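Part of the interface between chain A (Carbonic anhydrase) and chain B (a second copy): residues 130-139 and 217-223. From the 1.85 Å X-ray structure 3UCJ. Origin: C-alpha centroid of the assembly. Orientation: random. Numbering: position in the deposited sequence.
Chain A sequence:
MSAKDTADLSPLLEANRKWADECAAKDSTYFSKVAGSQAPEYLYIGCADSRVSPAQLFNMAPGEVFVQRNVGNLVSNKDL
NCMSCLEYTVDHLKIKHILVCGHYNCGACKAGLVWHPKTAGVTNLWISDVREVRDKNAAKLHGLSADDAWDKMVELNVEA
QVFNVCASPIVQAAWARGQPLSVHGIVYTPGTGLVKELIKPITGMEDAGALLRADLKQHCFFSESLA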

ATOM      1  N   VAL A 130     -13.201  -2.518   7.639  1.00 24.98           N
ATOM      2  CA  VAL A 130     -14.287  -2.723   8.658  1.00 24.81           C
ATOM      3  C   VAL A 130     -15.654  -2.269   8.037  1.00 25.43           C
ATOM      4  O   VAL A 130     -16.656  -3.007   8.138  1.00 24.80           O
ATOM      5  CB  VAL A 130     -14.003  -1.982   9.927  1.00 25.74           C
ATOM      6  CG1 VAL A 130     -15.188  -2.314  10.944  1.00 25.57           C
ATOM      7  CG2 VAL A 130     -12.655  -2.479  10.543  1.00 26.02           C
ATOM      8  N   ARG A 131     -15.661  -1.137   7.329  1.00 25.92           N
ATOM      9  CA  ARG A 131     -16.909  -0.760   6.643  1.00 26.55           C
ATOM     10  C   ARG A 131     -17.409  -1.811   5.680  1.00 27.61           C
ATOM     11  O   ARG A 131     -18.634  -1.993   5.535  1.00 27.32           O
ATOM     12  CB  ARG A 131     -16.820   0.614   5.986  1.00 26.20           C
ATOM     13  CG  ARG A 131     -16.772   1.776   6.991  1.00 27.26           C
ATOM     14  CD  ARG A 131     -16.810   3.155   6.332  1.00 25.09           C
ATOM     15  NE  ARG A 131     -15.544   3.491   5.676  1.00 26.53           N
ATOM     16  CZ  ARG A 131     -14.584   4.211   6.245  1.00 27.11           C
ATOM     17  NH1 ARG A 131     -14.760   4.736   7.495  1.00 29.89           N
ATOM     18  NH2 ARG A 131     -13.490   4.477   5.564  1.00 26.83           N
ATOM     19  N   GLU A 132     -16.506  -2.510   4.980  1.00 26.73           N
ATOM     20  CA  GLU A 132     -16.916  -3.439   3.982  1.00 28.22           C
ATOM     21  C   GLU A 132     -17.580  -4.638   4.673  1.00 27.82           C
ATOM     22  O   GLU A 132     -18.546  -5.135   4.169  1.00 28.07           O
ATOM     23  CB  GLU A 132     -15.661  -3.947   3.221  1.00 27.52           C
ATOM     24  CG  GLU A 132     -15.173  -2.977   2.226  1.00 34.99           C
ATOM     25  CD  GLU A 132     -13.969  -3.677   1.438  1.00 48.14           C
ATOM     26  OE1 GLU A 132     -12.800  -3.437   1.792  1.00 43.82           O
ATOM     27  OE2 GLU A 132     -14.223  -4.557   0.529  1.00 52.95           O
ATOM     28  N   VAL A 133     -17.027  -5.085   5.780  1.00 25.78           N
ATOM     29  CA  VAL A 133     -17.607  -6.157   6.537  1.00 27.69           C
ATOM     30  C   VAL A 133     -18.974  -5.731   7.070  1.00 27.87           C
ATOM     31  O   VAL A 133     -19.919  -6.407   6.935  1.00 28.86           O
ATOM     32  CB  VAL A 133     -16.749  -6.518   7.730  1.00 28.51           C
ATOM     33  CG1 VAL A 133     -17.420  -7.552   8.523  1.00 27.31           C
ATOM     34  CG2 VAL A 133     -15.390  -7.014   7.296  1.00 26.43           C
ATOM     35  N   ARG A 134     -19.011  -4.576   7.675  1.00 29.88           N
ATOM     36  CA  ARG A 134     -20.226  -3.980   8.178  1.00 28.44           C
ATOM     37  C   ARG A 134     -21.323  -3.937   7.128  1.00 30.40           C
ATOM     38  O   ARG A 134     -22.417  -4.323   7.376  1.00 31.80           O
ATOM     39  CB  ARG A 134     -19.899  -2.576   8.656  1.00 29.67           C
ATOM     40  CG  ARG A 134     -21.046  -1.735   9.136  1.00 30.65           C
ATOM     41  CD  ARG A 134     -20.692  -0.295   9.116  1.00 26.94           C
ATOM     42  NE  ARG A 134     -20.758   0.271   7.802  1.00 27.80           N
ATOM     43  CZ  ARG A 134     -20.534   1.535   7.527  1.00 25.27           C
ATOM     44  NH1 ARG A 134     -20.235   2.368   8.483  1.00 27.64           N
ATOM     45  NH2 ARG A 134     -20.616   1.961   6.299  1.00 26.12           N
ATOM     46  N   ASP A 135     -20.984  -3.451   5.961  1.00 28.20           N
ATOM     47  CA  ASP A 135     -21.917  -3.243   4.893  1.00 30.50           C
ATOM     48  C   ASP A 135     -22.556  -4.517   4.407  1.00 33.56           C
ATOM     49  O   ASP A 135     -23.617  -4.495   3.869  1.00 33.11           O
ATOM     50  CB  ASP A 135     -21.266  -2.536   3.733  1.00 29.78           C
ATOM     51  CG  ASP A 135     -21.040  -1.074   3.980  1.00 31.63           C
ATOM     52  OD1 ASP A 135     -20.372  -0.463   3.185  1.00 27.76           O
ATOM     53  OD2 ASP A 135     -21.493  -0.532   4.966  1.00 30.27           O
ATOM     54  N   LYS A 136     -21.889  -5.628   4.603  1.00 33.03           N
ATOM     55  CA  LYS A 136     -22.431  -6.893   4.202  1.00 35.78           C
ATOM     56  C   LYS A 136     -23.289  -7.502   5.286  1.00 36.80           C
ATOM     57  O   LYS A 136     -23.776  -8.577   5.152  1.00 37.72           O
ATOM     58  CB  LYS A 136     -21.312  -7.839   3.792  1.00 35.32           C
ATOM     59  CG  LYS A 136     -20.571  -7.355   2.619  1.00 37.82           C
ATOM     60  CD  LYS A 136     -19.787  -8.407   1.949  1.00 43.55           C
ATOM     61  CE  LYS A 136     -18.429  -8.452   2.454  1.00 43.09           C
ATOM     62  NZ  LYS A 136     -17.685  -9.488   1.807  1.00 43.28           N
ATOM     63  N   ASN A 137     -23.501  -6.765   6.350  1.00 37.38           N
ATOM     64  CA  ASN A 137     -24.198  -7.303   7.480  1.00 38.78           C
ATOM     65  C   ASN A 137     -25.251  -6.412   8.100  1.00 38.97           C
ATOM     66  O   ASN A 137     -25.504  -6.501   9.254  1.00 38.69           O
ATOM     67  CB  ASN A 137     -23.192  -7.742   8.529  1.00 37.83           C
ATOM     68  CG  ASN A 137     -22.484  -8.974   8.138  1.00 40.18           C
ATOM     69  OD1 ASN A 137     -23.038 -10.031   8.186  1.00 42.54           O
ATOM     70  ND2 ASN A 137     -21.273  -8.843   7.693  1.00 39.67           N
ATOM     71  N   ALA A 138     -25.882  -5.574   7.306  1.00 39.80           N
ATOM     72  CA  ALA A 138     -26.945  -4.737   7.811  1.00 40.50           C
ATOM     73  C   ALA A 138     -27.944  -5.512   8.623  1.00 40.68           C
ATOM     74  O   ALA A 138     -28.348  -5.082   9.667  1.00 41.32           O
ATOM     75  CB  ALA A 138     -27.622  -4.031   6.698  1.00 41.03           C
ATOM     76  N   ALA A 139     -28.320  -6.672   8.129  1.00 40.31           N
ATOM     77  CA  ALA A 139     -29.323  -7.503   8.798  1.00 40.75           C
ATOM     78  C   ALA A 139     -28.944  -8.012  10.173  1.00 42.01           C
ATOM     79  O   ALA A 139     -29.836  -8.249  11.011  1.00 41.68           O
ATOM     80  CB  ALA A 139     -29.780  -8.647   7.896  1.00 40.47           C
TER
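Chain B (217-223) KQHCFFS

Residues 217-223 of chain B lie across the end of a chain A helix. The chain B stretch enters as a helix, with phi/psi near -61/-41 at Gln218(B) and His219(B). Phe221(B) departs from these values at -133/31, and a 3-10 segment follows from Phe222(B). On chain A, the first helix runs out into a short turn that includes Lys136(A) and Asn137(A), and a new helix starts at Ala138(A). The axes of helices 130-135 and 217-221 approach to 10.7 Å. Their N-to-C directions differ by 125°, so the two run obliquely, closer to antiparallel than to parallel. The backbones come nearest at Asp135(A) and His219(B), whose CA atoms are 6.7 Å apart. The two stretches together bury 361 Å².

Phe222(B) has the largest covered area, 102 Å². Its CA-to-CB bond points toward chain A, and chi1 is t. The ring lies against the side chain of Arg134(A). Arg134(A) CG sits 3.6 Å from the centroid of the Phe222(B) ring, 11° off the ring normal, a CH-pi contact over the face. Arg134(A) NE lies over a face of the same ring. Arg134(A) NH1 is 3.5 Å from Phe222(B) CB, which sits over one face of the guanidinium. Further along, Ala138(A) CB packs on Phe222(B) CE1 at 4.3 Å.

His219(B) covers 79 Å². Its CA-to-CB bond points sideways, but with chi1 t the ring end comes nearer to chain A. His219(B) ND1 donates a hydrogen bond to Asp135(A) OD1, 2.8 Å long, with an angle of 164°. The acceptor lies at the ring edge, near its plane. The ring N-H lies in the ring plane, so a nearly straight hydrogen bond places the acceptor there. Arg131(A) CD approaches His219(B) CE1 to 3.9 Å.

Arg134(A), with 76 Å² covered, joins the two sites. Its NH2 donates to His219(B) O at 2.8 Å, with the oxygen near the guanidinium plane. Water 1 can add a second link: it accepts from Arg134(A) NH1 at 2.8 Å and lies 2.7 Å from His219(B) O, in position to donate to it. Within chain A, Arg134(A) NE and NH2 each donate to Asp135(A) OD2 at 3.0 Å, and the pair forms a salt bridge. Asp135(A) therefore binds the arginine through OD2 and the histidine through OD1. These bonds tie Arg134(A), Asp135(A) and His219(B) into one polar network beside the Phe222(B) ring.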

ATOM      1  N   LYS B 217     -26.140   5.906   0.794  1.00 30.96           N
ATOM      2  CA  LYS B 217     -26.606   6.563   2.017  1.00 29.68           C
ATOM      3  C   LYS B 217     -26.377   5.687   3.236  1.00 28.06           C
ATOM      4  O   LYS B 217     -25.883   6.195   4.236  1.00 30.02           O
ATOM      5  CB  LYS B 217     -28.105   6.941   1.862  1.00 30.14           C
ATOM      6  CG  LYS B 217     -28.659   7.644   3.196  1.00 33.30           C
ATOM      7  CD  LYS B 217     -30.148   8.099   2.926  1.00 43.72           C
ATOM      8  CE  LYS B 217     -30.995   8.162   4.240  1.00 51.75           C
ATOM      9  NZ  LYS B 217     -32.450   8.537   3.987  1.00 53.72           N
ATOM     10  N   GLN B 218     -26.707   4.406   3.145  1.00 28.36           N
ATOM     11  CA  GLN B 218     -26.510   3.491   4.210  1.00 29.52           C
ATOM     12  C   GLN B 218     -24.992   3.418   4.545  1.00 30.48           C
ATOM     13  O   GLN B 218     -24.613   3.368   5.707  1.00 28.14           O
ATOM     14  CB  GLN B 218     -27.037   2.153   3.792  1.00 30.35           C
ATOM     15  CG  GLN B 218     -27.075   1.036   4.811  1.00 37.33           C
ATOM     16  CD  GLN B 218     -28.171   1.306   5.860  1.00 44.64           C
ATOM     17  OE1 GLN B 218     -27.902   1.931   6.907  1.00 48.70           O
ATOM     18  NE2 GLN B 218     -29.442   0.957   5.522  1.00 47.60           N
ATOM     19  N   HIS B 219     -24.143   3.413   3.524  1.00 27.89           N
ATOM     20  CA  HIS B 219     -22.622   3.376   3.777  1.00 28.29           C
ATOM     21  C   HIS B 219     -22.193   4.612   4.569  1.00 30.73           C
ATOM     22  O   HIS B 219     -21.380   4.492   5.524  1.00 29.26           O
ATOM     23  CB  HIS B 219     -21.891   3.342   2.387  1.00 25.84           C
ATOM     24  CG  HIS B 219     -20.398   3.377   2.495  1.00 25.42           C
ATOM     25  ND1 HIS B 219     -19.665   2.256   2.842  1.00 27.01           N
ATOM     26  CD2 HIS B 219     -19.503   4.373   2.294  1.00 29.77           C
ATOM     27  CE1 HIS B 219     -18.367   2.562   2.833  1.00 26.05           C
ATOM     28  NE2 HIS B 219     -18.251   3.860   2.552  1.00 28.03           N
ATOM     29  N   CYS B 220     -22.771   5.787   4.222  1.00 29.18           N
ATOM     30  CA  CYS B 220     -22.320   7.025   4.811  1.00 29.72           C
ATOM     31  C   CYS B 220     -22.930   7.238   6.182  1.00 29.68           C
ATOM     32  O   CYS B 220     -22.247   7.838   7.022  1.00 28.80           O
ATOM     33  CB  CYS B 220     -22.560   8.245   3.936  1.00 28.51           C
ATOM     34  SG  CYS B 220     -21.619   8.241   2.449  1.00 32.11           S
ATOM     35  N   PHE B 221     -24.106   6.646   6.419  1.00 31.64           N
ATOM     36  CA  PHE B 221     -24.915   6.959   7.681  1.00 32.72           C
ATOM     37  C   PHE B 221     -25.391   5.742   8.339  1.00 34.44           C
ATOM     38  O   PHE B 221     -26.433   5.750   9.011  1.00 35.57           O
ATOM     39  CB  PHE B 221     -26.123   7.830   7.260  1.00 32.21           C
ATOM     40  CG  PHE B 221     -25.712   9.155   6.774  1.00 32.85           C
ATOM     41  CD1 PHE B 221     -25.754   9.477   5.404  1.00 34.47           C
ATOM     42  CD2 PHE B 221     -25.210  10.108   7.676  1.00 33.84           C
ATOM     43  CE1 PHE B 221     -25.308  10.743   4.988  1.00 29.88           C
ATOM     44  CE2 PHE B 221     -24.764  11.366   7.251  1.00 32.00           C
ATOM     45  CZ  PHE B 221     -24.854  11.697   5.907  1.00 33.82           C
ATOM     46  N   PHE B 222     -24.604   4.666   8.199  1.00 31.59           N
ATOM     47  CA  PHE B 222     -24.979   3.419   8.692  1.00 31.36           C
ATOM     48  C   PHE B 222     -25.461   3.467  10.148  1.00 32.27           C
ATOM     49  O   PHE B 222     -26.378   2.730  10.430  1.00 34.90           O
ATOM     50  CB  PHE B 222     -23.766   2.446   8.697  1.00 30.28           C
ATOM     51  CG  PHE B 222     -24.117   1.033   8.869  1.00 29.88           C
ATOM     52  CD1 PHE B 222     -24.347   0.205   7.752  1.00 28.82           C
ATOM     53  CD2 PHE B 222     -24.183   0.467  10.148  1.00 30.97           C
ATOM     54  CE1 PHE B 222     -24.644  -1.148   7.878  1.00 30.74           C
ATOM     55  CE2 PHE B 222     -24.452  -0.876  10.311  1.00 29.94           C
ATOM     56  CZ  PHE B 222     -24.716  -1.730   9.171  1.00 32.76           C
ATOM     57  N   SER B 223     -24.743   4.159  11.040  1.00 33.38           N
ATOM     58  CA  SER B 223     -24.988   3.977  12.508  1.00 36.94           C
ATOM     59  C   SER B 223     -26.370   4.625  12.937  1.00 38.63           C
ATOM     60  O   SER B 223     -26.878   4.342  14.037  1.00 37.56           O
ATOM     61  CB  SER B 223     -23.888   4.569  13.371  1.00 34.94           C
ATOM     62  OG  SER B 223     -23.663   5.925  12.995  1.00 38.80           O
TER
HETATM   63  O   HOH W   1     -20.611   5.150   8.062  1.00 31.63           O